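Local coordinates for protein heterodimeric restriction endonuclease R.BspD6I small subunit (Bacillus sp., PDB 2P14) that forms the catalytic subunit of a heterodimeric type IIS restriction endonuclease, which cleaves DNA in complex with a site-specific nickase, at residues F21-N24 and T25-F29. Residues are numbered along the deposited sequence; the frame is centred on the assembly and turned at random.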
loop_
_atom_site.group_PDB
_atom_site.type_symbol
_atom_site.label_atom_id
_atom_site.label_comp_id
_atom_site.label_asym_id
_atom_site.label_seq_id
_atom_site.Cartn_x
_atom_site.Cartn_y
_atom_site.Cartn_z
ATOM N N PHE A 21 -0.217 -12.038 3.079
ATOM C CA PHE A 21 -0.418 -10.914 2.149
ATOM C C PHE A 21 0.426 -9.730 2.575
ATOM O O PHE A 21 1.160 -9.139 1.754
ATOM C CB PHE A 21 -1.911 -10.568 2.121
ATOM C CG PHE A 21 -2.312 -9.614 1.042
ATOM C CD1 PHE A 21 -2.000 -9.860 -0.288
ATOM C CD2 PHE A 21 -3.030 -8.475 1.365
ATOM C CE1 PHE A 21 -2.415 -8.954 -1.292
ATOM C CE2 PHE A 21 -3.427 -7.565 0.384
ATOM C CZ PHE A 21 -3.144 -7.814 -0.943
ATOM N N GLU A 22 0.372 -9.366 3.858
ATOM C CA GLU A 22 1.192 -8.233 4.346
ATOM C C GLU A 22 2.677 -8.587 4.251
ATOM O O GLU A 22 3.505 -7.774 3.803
ATOM C CB GLU A 22 0.781 -7.790 5.767
ATOM C CG GLU A 22 1.066 -8.774 6.890
ATOM C CD GLU A 22 0.458 -8.333 8.228
ATOM O OE1 GLU A 22 -0.034 -7.194 8.323
ATOM O OE2 GLU A 22 0.512 -9.147 9.187
ATOM N N TRP A 23 3.017 -9.828 4.591
ATOM C CA TRP A 23 4.404 -10.254 4.485
ATOM C C TRP A 23 4.948 -10.194 3.060
ATOM O O TRP A 23 6.079 -9.716 2.835
ATOM C CB TRP A 23 4.532 -11.677 5.035
ATOM C CG TRP A 23 5.880 -12.321 4.824
ATOM C CD1 TRP A 23 7.038 -12.054 5.497
ATOM C CD2 TRP A 23 6.203 -13.344 3.863
ATOM N NE1 TRP A 23 8.057 -12.871 5.038
ATOM C CE2 TRP A 23 7.577 -13.668 4.037
ATOM C CE3 TRP A 23 5.453 -14.052 2.907
ATOM C CZ2 TRP A 23 8.219 -14.657 3.271
ATOM C CZ3 TRP A 23 6.087 -15.009 2.137
ATOM C CH2 TRP A 23 7.463 -15.310 2.324
ATOM N N ASN A 24 4.135 -10.606 2.091
ATOM C CA ASN A 24 4.610 -10.634 0.728
ATOM C C ASN A 24 4.837 -9.207 0.217
ATOM O O ASN A 24 5.798 -8.942 -0.551
ATOM C CB ASN A 24 3.648 -11.360 -0.188
ATOM C CG ASN A 24 4.351 -11.862 -1.427
ATOM O OD1 ASN A 24 5.433 -12.468 -1.324
ATOM N ND2 ASN A 24 3.775 -11.606 -2.598
ATOM N N THR A 25 3.984 -8.306 0.677
ATOM C CA THR A 25 4.106 -6.905 0.301
ATOM C C THR A 25 5.402 -6.299 0.910
ATOM O O THR A 25 6.152 -5.564 0.260
ATOM C CB THR A 25 2.840 -6.153 0.708
ATOM O OG1 THR A 25 1.703 -6.777 0.103
ATOM C CG2 THR A 25 2.944 -4.691 0.235
ATOM N N TYR A 26 5.669 -6.588 2.177
ATOM C CA TYR A 26 6.952 -6.256 2.792
ATOM C C TYR A 26 8.141 -6.804 1.971
ATOM O O TYR A 26 9.126 -6.082 1.769
ATOM C CB TYR A 26 6.933 -6.829 4.214
ATOM C CG TYR A 26 8.285 -7.067 4.842
ATOM C CD1 TYR A 26 9.013 -6.031 5.432
ATOM C CD2 TYR A 26 8.828 -8.351 4.848
ATOM C CE1 TYR A 26 10.263 -6.272 6.025
ATOM C CE2 TYR A 26 10.060 -8.597 5.437
ATOM C CZ TYR A 26 10.773 -7.567 5.997
ATOM O OH TYR A 26 11.989 -7.874 6.584
ATOM N N ARG A 27 8.058 -8.049 1.505
ATOM C CA ARG A 27 9.143 -8.597 0.663
ATOM C C ARG A 27 9.396 -7.734 -0.578
ATOM O O ARG A 27 10.543 -7.565 -0.971
ATOM C CB ARG A 27 8.851 -10.042 0.236
ATOM C CG ARG A 27 8.814 -11.039 1.408
ATOM C CD ARG A 27 9.229 -12.415 0.926
ATOM N NE ARG A 27 8.250 -12.958 0.000
ATOM C CZ ARG A 27 8.460 -14.001 -0.808
ATOM N NH1 ARG A 27 9.640 -14.643 -0.832
ATOM N NH2 ARG A 27 7.498 -14.409 -1.594
ATOM N N VAL A 28 8.338 -7.200 -1.188
ATOM C CA VAL A 28 8.514 -6.318 -2.364
ATOM C C VAL A 28 9.341 -5.088 -1.997
ATOM O O VAL A 28 10.346 -4.755 -2.666
ATOM C CB VAL A 28 7.155 -5.874 -2.941
ATOM C CG1 VAL A 28 7.382 -4.804 -4.051
ATOM C CG2 VAL A 28 6.420 -7.031 -3.506
ATOM N N PHE A 29 8.929 -4.402 -0.931
ATOM C CA PHE A 29 9.632 -3.185 -0.501
ATOM C C PHE A 29 11.052 -3.437 0.024
ATOM O O PHE A 29 11.982 -2.671 -0.238
ATOM C CB PHE A 29 8.799 -2.386 0.491
ATOM C CG PHE A 29 7.713 -1.623 -0.167
ATOM C CD1 PHE A 29 7.973 -0.345 -0.704
ATOM C CD2 PHE A 29 6.444 -2.172 -0.303
ATOM C CE1 PHE A 29 6.971 0.364 -1.358
ATOM C CE2 PHE A 29 5.441 -1.460 -0.956
ATOM C CZ PHE A 29 5.713 -0.184 -1.470
#
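Arg27 folds back along its own helix over Trp23, one turn earlier. CB sits near the backbone O of Asn24, and CG passes 3.4 Å from the backbone O of Trp23. CD then comes over one face of the indole, 3.8 Å from the centroid of its six-membered ring, a CH-pi contact. A bend at chi3 (-67°) turns the tip so that the guanidinium lies flat on the same ring system in a cation-pi stack, the planes only 6° apart. Its CZ is 3.5 Å from Trp23 CH2. The guanidinium edge is used as well: NH2 donates to Asn24 OD1 at 2.8 Å, and NE gives the same oxygen a longer bond of 3.2 Å. OD1 lies close to the guanidinium plane, although the Asn24 amide is turned 42° from it; ND2 of that amide is held by the backbone O of Ile4. Replacing Arg27 by an alanine would probably strip the indole of its flat cover and leave Asn24 OD1 without the two donors that grip it. On the inner side of the helix, Thr25 OG1, set beside its own backbone N, donates to Phe21 O at 2.9 Å, while the Thr25 amide reaches that oxygen from the opposite face of the carbonyl; the hydroxyl also bonds Tyr8 OH. Phe21, Thr25 and Phe29 pack on strands 69-75 and 104-110, while Arg27 and Val28 touch helix 2-7. The arrangement is an i to i+4 Trp-Arg stack joined to an i to i+3 Asn-Arg bond, on an amphipathic alpha-helix that flanks the central mixed sheet, consistent with the PD-(D/E)XK nuclease fold.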